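Local coordinates for protein V-type ATP synthase alpha chain (Nanoarchaeum equitans Kin4-M, PDB 5BN3) that is the A (alpha) chain of a V-type ATP synthase, a P-loop protein of the ATP synthase alpha/beta family, modelled with ADP and magnesium, at residues H180-P183 with R188-K191. Sequence-based numbering, arbitrary orientation.
Sequences HEWP and RPYK
Arg188 lies against Trp182 and reaches His180 with its guanidinium, a cation-pi and hydrogen-bonded cluster where the strand pair 180-183 and 68-71 meets the P-loop nucleotide-binding domain of this ATP synthase alpha/beta family subunit. The aliphatic part of the arginine makes a CH-pi contact: its CG sits over one face of the indole, 3.6 Å from the centroid of the five-membered ring, with Trp182 NE1 the nearest ring atom. Further along, the chain bends at chi3, and the guanidinium comes over the six-membered ring, Arg188 CZ standing 5.0 Å from its centroid. The two planes are 70° apart, so the cation is steeply inclined to the indole rather than stacked flat on it. Arg188 NH1 then donates to His180 NE2, a 3.1 Å bond bent to 149°; the donor lies close to the imidazole plane and meets the ring at its edge. Because Arg188 NH1 is the donor, NE2 serves as the acceptor and is then probably unprotonated, consistent with a neutral ring beside the arginine's charge. Pro189 extends the apolar side, its CD 3.7 Å from Trp182 CZ2, while Pro183 CD rests on the indole face opposite Arg188 CG, toward its rim.

Around this first shell, backbone hydrogen bonds to Leu71 and Ile69 anchor His180 and Trp182 in the antiparallel pair. A salt bridge from Arg188 NE to Asp310, just beyond helix 293-309, ties the same guanidinium to the nucleotide-binding domain, and Tyr307 of that helix touches the arginine. The connection between the segments is fastened too: Trp182 CG is anti to the backbone N (chi1 -170°), extending the indole toward the returning chain, where NE1 is hydrogen-bonded to the carbonyl O of Lys186.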
loop_
_atom_site.group_PDB
_atom_site.type_symbol
_atom_site.label_atom_id
_atom_site.label_comp_id
_atom_site.label_asym_id
_atom_site.label_seq_id
_atom_site.Cartn_x
_atom_site.Cartn_y
_atom_site.Cartn_z
ATOM N N HIS A 180 -36.740 -19.847 30.652
ATOM C CA HIS A 180 -35.814 -19.173 31.557
ATOM C C HIS A 180 -34.956 -18.170 30.793
ATOM O O HIS A 180 -34.830 -18.254 29.569
ATOM C CB HIS A 180 -34.945 -20.170 32.334
ATOM C CG HIS A 180 -33.909 -20.865 31.502
ATOM N ND1 HIS A 180 -34.191 -21.973 30.737
ATOM C CD2 HIS A 180 -32.586 -20.620 31.342
ATOM C CE1 HIS A 180 -33.088 -22.376 30.127
ATOM N NE2 HIS A 180 -32.102 -21.573 30.477
ATOM N N GLU A 181 -34.390 -17.209 31.515
ATOM C CA GLU A 181 -33.561 -16.180 30.902
ATOM C C GLU A 181 -32.090 -16.561 30.984
ATOM O O GLU A 181 -31.659 -17.202 31.945
ATOM C CB GLU A 181 -33.788 -14.831 31.588
ATOM C CG GLU A 181 -35.175 -14.248 31.381
ATOM C CD GLU A 181 -35.324 -12.877 32.011
ATOM O OE1 GLU A 181 -34.659 -12.622 33.038
ATOM O OE2 GLU A 181 -36.096 -12.052 31.478
ATOM N N TRP A 182 -31.318 -16.165 29.976
ATOM C CA TRP A 182 -29.890 -16.453 29.963
ATOM C C TRP A 182 -29.094 -15.318 29.325
ATOM O O TRP A 182 -29.481 -14.798 28.277
ATOM C CB TRP A 182 -29.618 -17.766 29.226
ATOM C CG TRP A 182 -28.214 -18.232 29.380
ATOM C CD1 TRP A 182 -27.170 -17.986 28.539
ATOM C CD2 TRP A 182 -27.690 -19.019 30.454
ATOM N NE1 TRP A 182 -26.027 -18.577 29.021
ATOM C CE2 TRP A 182 -26.320 -19.217 30.196
ATOM C CE3 TRP A 182 -28.247 -19.577 31.608
ATOM C CZ2 TRP A 182 -25.499 -19.952 31.052
ATOM C CZ3 TRP A 182 -27.434 -20.303 32.454
ATOM C CH2 TRP A 182 -26.075 -20.485 32.173
ATOM N N PRO A 183 -27.977 -14.929 29.959
ATOM C CA PRO A 183 -27.101 -13.880 29.424
ATOM C C PRO A 183 -26.460 -14.331 28.112
ATOM O O PRO A 183 -25.755 -15.340 28.100
ATOM C CB PRO A 183 -26.023 -13.731 30.508
ATOM C CG PRO A 183 -26.626 -14.338 31.749
ATOM C CD PRO A 183 -27.496 -15.448 31.251
ATOM N N ARG A 188 -23.392 -21.387 27.276
ATOM C CA ARG A 188 -24.161 -22.321 28.093
ATOM C C ARG A 188 -23.356 -23.580 28.401
ATOM O O ARG A 188 -22.760 -24.180 27.503
ATOM C CB ARG A 188 -25.494 -22.665 27.418
ATOM C CG ARG A 188 -26.474 -21.495 27.391
ATOM C CD ARG A 188 -27.768 -21.834 26.660
ATOM N NE ARG A 188 -28.459 -22.986 27.241
ATOM C CZ ARG A 188 -29.273 -22.925 28.292
ATOM N NH1 ARG A 188 -29.501 -21.767 28.895
ATOM N NH2 ARG A 188 -29.856 -24.027 28.741
ATOM N N PRO A 189 -23.342 -23.983 29.681
ATOM C CA PRO A 189 -22.534 -25.112 30.156
ATOM C C PRO A 189 -22.997 -26.453 29.602
ATOM O O PRO A 189 -24.157 -26.609 29.212
ATOM C CB PRO A 189 -22.752 -25.083 31.673
ATOM C CG PRO A 189 -24.088 -24.437 31.844
ATOM C CD PRO A 189 -24.156 -23.396 30.760
ATOM N N TYR A 190 -22.071 -27.405 29.567
ATOM C CA TYR A 190 -22.347 -28.775 29.154
ATOM C C TYR A 190 -21.385 -29.671 29.918
ATOM O O TYR A 190 -20.564 -29.174 30.690
ATOM C CB TYR A 190 -22.157 -28.937 27.641
ATOM C CG TYR A 190 -20.830 -28.432 27.129
ATOM C CD1 TYR A 190 -20.680 -27.117 26.720
ATOM C CD2 TYR A 190 -19.730 -29.274 27.046
ATOM C CE1 TYR A 190 -19.476 -26.650 26.250
ATOM C CE2 TYR A 190 -18.520 -28.816 26.576
ATOM C CZ TYR A 190 -18.399 -27.503 26.180
ATOM O OH TYR A 190 -17.195 -27.040 25.710
ATOM N N LYS A 191 -21.469 -30.981 29.710
ATOM C CA LYS A 191 -20.605 -31.899 30.452
ATOM C C LYS A 191 -19.232 -32.094 29.815
ATOM O O LYS A 191 -18.211 -31.904 30.475
ATOM C CB LYS A 191 -21.300 -33.242 30.699
ATOM C CG LYS A 191 -22.345 -33.181 31.802
ATOM C CD LYS A 191 -22.778 -34.568 32.245
ATOM C CE LYS A 191 -23.568 -34.500 33.541
ATOM N NZ LYS A 191 -23.957 -35.851 34.030
#